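Local coordinates for 3-hydroxyacyl-CoA dehydrogenase (Archaeoglobus fulgidus, PDB 1ZEJ), which probably oxidises a hydroxyl group of its substrate with NAD+ as a dehydrogenase of the 3-hydroxyacyl-CoA dehydrogenase family, acting as a homodimer, at residues M23-G26 and I27-I31; R93-E96 and R97-A101. One frame throughout, in Å; residues are numbered along the deposited sequence.

Contact 1. Residues M23-G26 and I27-I31; sequences MGRG and IAIAI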
# COMPACT_ATOMS: atom_id res chain seq x y z
N MSE A 23 -7.21 -13.85 19.09
CA MSE A 23 -6.31 -14.38 18.10
C MSE A 23 -6.31 -15.93 18.20
O MSE A 23 -6.44 -16.57 17.17
CB MSE A 23 -4.90 -13.78 18.22
CG MSE A 23 -4.86 -12.32 17.77
SE MSE A 23 -5.53 -11.98 15.91
CE MSE A 23 -4.19 -12.97 15.07
N GLY A 24 -6.19 -16.49 19.41
CA GLY A 24 -6.22 -17.95 19.63
C GLY A 24 -7.47 -18.60 19.11
O GLY A 24 -7.43 -19.61 18.40
N ARG A 25 -8.60 -17.99 19.45
CA ARG A 25 -9.93 -18.36 18.98
C ARG A 25 -10.00 -18.36 17.45
O ARG A 25 -10.48 -19.33 16.82
CB ARG A 25 -11.04 -17.50 19.59
CG ARG A 25 -12.12 -17.11 18.60
CD ARG A 25 -13.29 -16.46 19.29
NE ARG A 25 -13.39 -15.02 19.05
CZ ARG A 25 -13.77 -14.47 17.89
NH1 ARG A 25 -14.04 -15.21 16.82
NH2 ARG A 25 -13.86 -13.16 17.81
N GLY A 26 -9.46 -17.30 16.83
CA GLY A 26 -9.45 -17.20 15.36
C GLY A 26 -8.57 -18.23 14.70
O GLY A 26 -8.93 -18.79 13.65
N ILE A 27 -7.41 -18.49 15.29
CA ILE A 27 -6.47 -19.51 14.78
C ILE A 27 -7.14 -20.90 14.86
O ILE A 27 -7.06 -21.70 13.92
CB ILE A 27 -5.12 -19.49 15.54
CG1 ILE A 27 -4.32 -18.19 15.27
CG2 ILE A 27 -4.26 -20.71 15.21
CD1 ILE A 27 -3.23 -17.93 16.31
N ALA A 28 -7.81 -21.19 15.97
CA ALA A 28 -8.53 -22.45 16.17
C ALA A 28 -9.62 -22.63 15.10
O ALA A 28 -9.72 -23.71 14.51
CB ALA A 28 -9.14 -22.51 17.57
N ILE A 29 -10.33 -21.55 14.77
CA ILE A 29 -11.35 -21.57 13.71
C ILE A 29 -10.73 -21.81 12.35
O ILE A 29 -11.22 -22.62 11.60
CB ILE A 29 -12.20 -20.29 13.69
CG1 ILE A 29 -13.02 -20.18 14.96
CG2 ILE A 29 -13.07 -20.22 12.43
CD1 ILE A 29 -13.65 -18.80 15.15
N ALA A 30 -9.64 -21.14 12.04
CA ALA A 30 -8.93 -21.35 10.78
C ALA A 30 -8.46 -22.79 10.61
O ALA A 30 -8.64 -23.42 9.57
CB ALA A 30 -7.74 -20.38 10.68
N ILE A 31 -7.89 -23.35 11.67
CA ILE A 31 -7.33 -24.68 11.61
C ILE A 31 -8.41 -25.81 11.59
O ILE A 31 -8.22 -26.85 10.96
CB ILE A 31 -6.32 -24.84 12.78
CG1 ILE A 31 -5.12 -23.93 12.51
CG2 ILE A 31 -5.88 -26.30 12.93
CD1 ILE A 31 -4.10 -23.91 13.55

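Contact 2. Residues R93-E96 and R97-A101; sequences REVE and RLTNA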
# COMPACT_ATOMS: atom_id res chain seq x y z
N ARG A 93 8.44 -22.57 27.33
CA ARG A 93 9.31 -23.45 28.08
C ARG A 93 8.55 -24.64 28.71
O ARG A 93 9.10 -25.73 28.78
CB ARG A 93 10.11 -22.69 29.14
CG ARG A 93 11.24 -21.88 28.53
CD ARG A 93 12.02 -21.19 29.61
NE ARG A 93 12.76 -22.16 30.40
CZ ARG A 93 13.87 -22.79 30.02
NH1 ARG A 93 14.42 -22.60 28.83
NH2 ARG A 93 14.47 -23.62 30.87
N GLU A 94 7.31 -24.43 29.14
CA GLU A 94 6.49 -25.49 29.65
C GLU A 94 6.14 -26.51 28.57
O GLU A 94 6.32 -27.73 28.75
CB GLU A 94 5.23 -24.89 30.23
CG GLU A 94 4.27 -25.85 30.80
CD GLU A 94 3.26 -25.14 31.71
OE1 GLU A 94 2.91 -23.96 31.44
OE2 GLU A 94 2.84 -25.78 32.69
N VAL A 95 5.67 -26.00 27.43
CA VAL A 95 5.27 -26.90 26.35
C VAL A 95 6.44 -27.63 25.72
O VAL A 95 6.30 -28.77 25.30
CB VAL A 95 4.38 -26.15 25.31
CG1 VAL A 95 4.41 -26.81 23.97
CG2 VAL A 95 2.96 -26.10 25.83
N GLU A 96 7.62 -27.03 25.68
CA GLU A 96 8.76 -27.69 25.00
C GLU A 96 9.22 -28.95 25.69
O GLU A 96 9.74 -29.84 25.04
CB GLU A 96 9.93 -26.70 24.71
CG GLU A 96 10.71 -26.26 25.87
CD GLU A 96 11.94 -25.38 25.47
OE1 GLU A 96 12.42 -25.47 24.31
OE2 GLU A 96 12.39 -24.62 26.36
N ARG A 97 8.97 -29.07 26.99
CA ARG A 97 9.24 -30.30 27.72
C ARG A 97 8.29 -31.45 27.39
O ARG A 97 8.62 -32.61 27.69
CB ARG A 97 9.18 -30.03 29.22
CG ARG A 97 10.17 -28.96 29.69
CD ARG A 97 10.33 -28.95 31.21
NE ARG A 97 9.17 -28.37 31.90
CZ ARG A 97 8.99 -27.08 32.19
NH1 ARG A 97 9.88 -26.15 31.84
NH2 ARG A 97 7.88 -26.71 32.83
N LEU A 98 7.09 -31.13 26.86
CA LEU A 98 6.03 -32.11 26.67
C LEU A 98 6.00 -32.66 25.26
O LEU A 98 5.39 -33.71 24.98
CB LEU A 98 4.66 -31.47 26.98
CG LEU A 98 4.47 -30.96 28.41
CD1 LEU A 98 3.16 -30.14 28.51
CD2 LEU A 98 4.53 -32.06 29.42
N THR A 99 6.67 -31.96 24.34
CA THR A 99 6.61 -32.39 22.97
C THR A 99 7.85 -31.90 22.25
O THR A 99 8.42 -30.87 22.62
CB THR A 99 5.31 -31.86 22.28
OG1 THR A 99 5.25 -32.31 20.91
CG2 THR A 99 5.24 -30.37 22.29
N ASN A 100 8.18 -32.61 21.17
CA ASN A 100 9.18 -32.19 20.19
C ASN A 100 8.56 -31.55 18.90
O ASN A 100 9.28 -31.27 17.96
CB ASN A 100 10.03 -33.41 19.78
CG ASN A 100 10.87 -33.94 20.91
OD1 ASN A 100 11.42 -33.15 21.70
ND2 ASN A 100 11.00 -35.27 21.01
N ALA A 101 7.25 -31.36 18.87
CA ALA A 101 6.57 -30.73 17.75
C ALA A 101 7.06 -29.31 17.52
O ALA A 101 7.53 -28.66 18.47
CB ALA A 101 5.07 -30.69 18.00
O HOH W 1 6.37 -28.78 31.32

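Contact 1. Residues M23-G26 and I27-I31
Ile27 and Ile29 each set CG1 beside the backbone N and anti to the carbonyl carbon (chi1 -67° and -65°), which turns that branch back along the helix, over the carbonyls of Met23 and Arg25. These residues make up almost the whole of helix 22-32 in the beta-alpha-beta unit of a Rossmann-type NAD-binding fold, with Gly24 as the last glycine of a GxGxxG sequence. Ile27 CG1 lies 3.3 Å from Met23 O, and Ile27 N donates to the same oxygen at 2.9 Å. Three further i+4 to i bonds follow, Ala28 to Gly24, Ile29 to Arg25 and Ala30 to Gly26. Gly24 and Gly26 are buried and bring no side chain. Ala28 and Ile31 face Val37 of strand 36-40, while Met23, Ile27 and Ala30 face Trp130 of strand 125-130; alanine and isoleucine, both nonpolar, suit a buried helix between strands. Met23, present as selenomethionine, also lies near Asn132, which with Met23 and Gly24 belongs to the predicted NAD+ site. Arg25, alone with Met23 here in not being fully buried, can keep a charge where solvent reaches it; in one of its two conformers its chain runs alongside that of Ile29, pointing the same way. The firmer meeting of this pair is at the backbone, where Ile29 CG1 lies 3.3 Å from Arg25 O.

Contact 2. Residues R93-E96 and R97-A101
In one of its two conformers, Arg97 lays a face of its guanidinium over the backbone of Arg93 and Glu94: Glu94 CA sits 3.6 Å from that plane, offset toward its rim. Arg93 O is over the face too, 3.2 Å from Arg97 NH1, but the angle is too poor for a hydrogen bond. The bend at chi3 (-74°) folds this conformer back over the helix, where a water donates to Glu94 O at 2.8 Å and accepts weakly from Arg97 NE. A long, flexible arginine suits this exposed place. Glu96, by contrast, is buried; Ser121 OG and Asp120 N satisfy its carboxylate. Arg93 NH1, hydrogen-bonded to Arg118 O, makes a long salt bridge of 3.8 Å to Glu96 OE2, of charges only, the oxygen lying well out of the guanidinium plane. In the backbone, Leu98 N donates to Val95 O at 2.9 Å, and Thr99 N adds a weak bond to that oxygen. Thr99 turns its branches to different tasks: CG2 lies 3.6 Å from Val95 O, and OG1 accepts from Ala101 N at 3.0 Å, with a nearly straight N-H...O angle of 167°. With an alanine here, Ala101 N would probably lose its side-chain acceptor and Val95 O the cover of CG2. Helix 85-96 thus gives way through an ST turn at Thr99 to strand 103-105 of a Rossmann-type domain.

From the N terminus, strand 14-18 leads through the glycine-rich turn into helix 22-32, where contact 1 joins successive turns of one helix; the chain then returns as strand 36-40. Contact 2 comes later, where helix 85-96 gives way to the loop before strand 103-105. Neither contact closes a long loop: each joins neighbouring residues, and the two follow in series, without nesting or crossing. The centres of contact 1 and contact 2 lie about 21 Å apart, and the two do not touch. Both belong to the NAD-binding domain: 23-31 includes Met23 and Gly24 of the predicted NAD+ site, whereas 93-101 carries the chain from helix 85-96 toward strand 103-105.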